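PDB 3CWI: thiamine-biosynthesis protein ThiS from Geobacter metallireducens GS-15, which is probably a ubiquitin-like sulfur carrier that delivers sulfur, as a C-terminal thiocarboxylate, for building the thiazole ring of thiamine. Local coordinates for residues Thr36-Gly41 with Ala59-Tyr64. Residues are numbered along the deposited sequence; the frame is centred on the assembly and turned at random.
Sequences TVELNG and AVEFLY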
ATOM      1  N   THR A  36       3.873   7.885  -1.370  1.00 23.64           N
ATOM      2  CA  THR A  36       3.691   7.730   0.068  1.00 26.20           C
ATOM      3  C   THR A  36       2.584   6.715   0.304  1.00 25.02           C
ATOM      4  O   THR A  36       1.523   6.781  -0.326  1.00 20.81           O
ATOM      5  CB  THR A  36       3.275   9.056   0.746  1.00 27.72           C
ATOM      6  OG1 THR A  36       4.331  10.017   0.621  1.00 30.36           O
ATOM      7  CG2 THR A  36       2.966   8.826   2.221  1.00 21.51           C
ATOM      8  N   VAL A  37       2.821   5.777   1.213  1.00 18.96           N
ATOM      9  CA  VAL A  37       1.819   4.758   1.495  1.00 21.77           C
ATOM     10  C   VAL A  37       1.199   4.893   2.874  1.00 19.00           C
ATOM     11  O   VAL A  37       1.904   5.029   3.867  1.00 17.31           O
ATOM     12  CB  VAL A  37       2.417   3.340   1.375  1.00 21.57           C
ATOM     13  CG1 VAL A  37       1.331   2.296   1.642  1.00 21.36           C
ATOM     14  CG2 VAL A  37       3.012   3.139  -0.017  1.00 20.30           C
ATOM     15  N   GLU A  38      -0.130   4.860   2.922  1.00 19.48           N
ATOM     16  CA  GLU A  38      -0.851   4.932   4.187  1.00 15.28           C
ATOM     17  C   GLU A  38      -1.567   3.609   4.401  1.00 20.16           C
ATOM     18  O   GLU A  38      -2.186   3.074   3.482  1.00 17.35           O
ATOM     19  CB  GLU A  38      -1.873   6.075   4.188  1.00 22.34           C
ATOM     20  CG  GLU A  38      -1.307   7.417   4.632  1.00 48.05           C
ATOM     21  CD  GLU A  38      -2.383   8.470   4.850  1.00 53.76           C
ATOM     22  OE1 GLU A  38      -3.316   8.216   5.647  1.00 50.93           O
ATOM     23  OE2 GLU A  38      -2.291   9.551   4.229  1.00 59.07           O
ATOM     24  N   LEU A  39      -1.451   3.075   5.613  1.00 18.07           N
ATOM     25  CA  LEU A  39      -2.090   1.814   5.968  1.00 23.40           C
ATOM     26  C   LEU A  39      -2.950   2.077   7.194  1.00 23.41           C
ATOM     27  O   LEU A  39      -2.447   2.470   8.247  1.00 20.08           O
ATOM     28  CB  LEU A  39      -1.034   0.747   6.280  1.00 20.23           C
ATOM     29  CG  LEU A  39      -1.563  -0.593   6.793  1.00 22.51           C
ATOM     30  CD1 LEU A  39      -2.582  -1.172   5.798  1.00 20.57           C
ATOM     31  CD2 LEU A  39      -0.402  -1.554   6.980  1.00 20.87           C
ATOM     32  N   ASN A  40      -4.253   1.870   7.037  1.00 20.41           N
ATOM     33  CA  ASN A  40      -5.221   2.095   8.106  1.00 22.58           C
ATOM     34  C   ASN A  40      -5.089   3.489   8.730  1.00 24.27           C
ATOM     35  O   ASN A  40      -5.144   3.653   9.953  1.00 27.16           O
ATOM     36  CB  ASN A  40      -5.103   0.996   9.175  1.00 23.11           C
ATOM     37  CG  ASN A  40      -5.459  -0.384   8.626  1.00 25.27           C
ATOM     38  OD1 ASN A  40      -6.241  -0.498   7.680  1.00 15.56           O
ATOM     39  ND2 ASN A  40      -4.907  -1.433   9.232  1.00 21.93           N
ATOM     40  N   GLY A  41      -4.907   4.487   7.866  1.00 26.12           N
ATOM     41  CA  GLY A  41      -4.815   5.871   8.300  1.00 30.94           C
ATOM     42  C   GLY A  41      -3.494   6.344   8.861  1.00 34.00           C
ATOM     43  O   GLY A  41      -3.411   7.432   9.438  1.00 33.27           O
ATOM     44  N   ALA A  59      -6.992  -1.086   4.961  1.00 13.91           N
ATOM     45  CA  ALA A  59      -7.206   0.013   4.017  1.00 14.86           C
ATOM     46  C   ALA A  59      -5.871   0.651   3.655  1.00 16.27           C
ATOM     47  O   ALA A  59      -5.185   1.196   4.515  1.00 17.21           O
ATOM     48  CB  ALA A  59      -8.122   1.056   4.627  1.00 19.15           C
ATOM     49  N   VAL A  60      -5.504   0.584   2.384  1.00 13.33           N
ATOM     50  CA  VAL A  60      -4.252   1.168   1.948  1.00 15.58           C
ATOM     51  C   VAL A  60      -4.504   2.338   1.015  1.00 18.65           C
ATOM     52  O   VAL A  60      -5.452   2.333   0.222  1.00 16.30           O
ATOM     53  CB  VAL A  60      -3.368   0.110   1.249  1.00 18.37           C
ATOM     54  CG1 VAL A  60      -3.089  -1.035   2.210  1.00 21.97           C
ATOM     55  CG2 VAL A  60      -4.064  -0.423   0.004  1.00 27.41           C
ATOM     56  N   GLU A  61      -3.659   3.356   1.122  1.00 18.36           N
ATOM     57  CA  GLU A  61      -3.793   4.540   0.277  1.00 21.77           C
ATOM     58  C   GLU A  61      -2.445   4.897  -0.339  1.00 20.67           C
ATOM     59  O   GLU A  61      -1.410   4.827   0.319  1.00 16.74           O
ATOM     60  CB  GLU A  61      -4.284   5.718   1.112  1.00 22.06           C
ATOM     61  CG  GLU A  61      -5.602   5.494   1.813  1.00 34.74           C
ATOM     62  CD  GLU A  61      -5.881   6.576   2.839  1.00 43.85           C
ATOM     63  OE1 GLU A  61      -5.218   6.581   3.900  1.00 55.98           O
ATOM     64  OE2 GLU A  61      -6.751   7.428   2.580  1.00 48.20           O
ATOM     65  N   PHE A  62      -2.473   5.273  -1.607  1.00 17.32           N
ATOM     66  CA  PHE A  62      -1.266   5.663  -2.309  1.00 22.80           C
ATOM     67  C   PHE A  62      -1.372   7.147  -2.622  1.00 21.95           C
ATOM     68  O   PHE A  62      -2.272   7.576  -3.344  1.00 24.36           O
ATOM     69  CB  PHE A  62      -1.111   4.841  -3.589  1.00 17.51           C
ATOM     70  CG  PHE A  62      -1.003   3.364  -3.341  1.00 23.43           C
ATOM     71  CD1 PHE A  62       0.016   2.857  -2.549  1.00 18.91           C
ATOM     72  CD2 PHE A  62      -1.936   2.483  -3.871  1.00 25.84           C
ATOM     73  CE1 PHE A  62       0.104   1.495  -2.281  1.00 20.41           C
ATOM     74  CE2 PHE A  62      -1.858   1.115  -3.609  1.00 18.12           C
ATOM     75  CZ  PHE A  62      -0.841   0.628  -2.817  1.00 20.83           C
ATOM     76  N   LEU A  63      -0.460   7.929  -2.052  1.00 20.82           N
ATOM     77  CA  LEU A  63      -0.470   9.374  -2.249  1.00 19.24           C
ATOM     78  C   LEU A  63       0.868   9.877  -2.797  1.00 20.61           C
ATOM     79  O   LEU A  63       1.922   9.290  -2.535  1.00 18.16           O
ATOM     80  CB  LEU A  63      -0.773  10.078  -0.922  1.00 23.91           C
ATOM     81  CG  LEU A  63      -1.860   9.500  -0.001  1.00 27.16           C
ATOM     82  CD1 LEU A  63      -1.955  10.357   1.252  1.00 36.46           C
ATOM     83  CD2 LEU A  63      -3.196   9.444  -0.716  1.00 38.65           C
ATOM     84  N   TYR A  64       0.817  10.969  -3.558  1.00 17.43           N
ATOM     85  CA  TYR A  64       2.023  11.552  -4.132  1.00 21.26           C
ATOM     86  C   TYR A  64       2.114  13.024  -3.766  1.00 22.24           C
ATOM     87  O   TYR A  64       1.241  13.811  -4.122  1.00 20.64           O
ATOM     88  CB  TYR A  64       2.024  11.430  -5.657  1.00 22.02           C
ATOM     89  CG  TYR A  64       1.921  10.020  -6.181  1.00 26.32           C
ATOM     90  CD1 TYR A  64       0.678   9.404  -6.348  1.00 35.31           C
ATOM     91  CD2 TYR A  64       3.064   9.303  -6.524  1.00 24.40           C
ATOM     92  CE1 TYR A  64       0.581   8.105  -6.853  1.00 32.27           C
ATOM     93  CE2 TYR A  64       2.980   8.014  -7.026  1.00 29.32           C
ATOM     94  CZ  TYR A  64       1.737   7.421  -7.187  1.00 35.75           C
ATOM     95  OH  TYR A  64       1.661   6.142  -7.685  1.00 33.97           O
TER
HETATM   96  O   HOH W   1      -5.088   4.128   5.105  1.00 28.06           O
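Backbone hydrogen bonds join strands 36-39 and 59-63 as antiparallel neighbours. Thr-36 and Leu-63 form a hydrogen-bonded pair, N to O in both directions, the bond from Thr-36 N to Leu-63 O (2.7 Å) running nearly along the carbonyl axis; Glu-38 and Glu-61 form a second such pair. Past the strand end, Asn-40 N reaches Ala-59 O at 2.8 Å, and the Asn-40 side chain, with CG beside its own backbone N (chi1 -64°), returns OD1 to Ala-59 N at 2.9 Å. One water takes the N-H of Gly-41 and donates to Ala-59 O and Glu-61 OE1.

On the face opposite the two glutamates, Val-37 and Phe-62 pack on Leu-24 of helix 20-26: Val-37 CG2 meets the edge of the Phe-62 ring at CD1 (3.9 Å). Beside them Leu-39 CD1 lies against Val-60 CG1 (3.6 Å).

On the other face the side chains of Glu-38 and Glu-61 cross obliquely, carboxylate planes 74° apart and OE1 atoms 3.1 Å from each other, a like-charge approach that would tend to raise the pKa of one carboxylate. Glu-38 OE2 touches Leu-63 CD1. An alanine here takes away that carboxylate and would probably leave Leu-63 less closely held.

Strand 59-63, between 2-5 and 36-39, is the central strand of the ubiquitin-like beta-grasp fold.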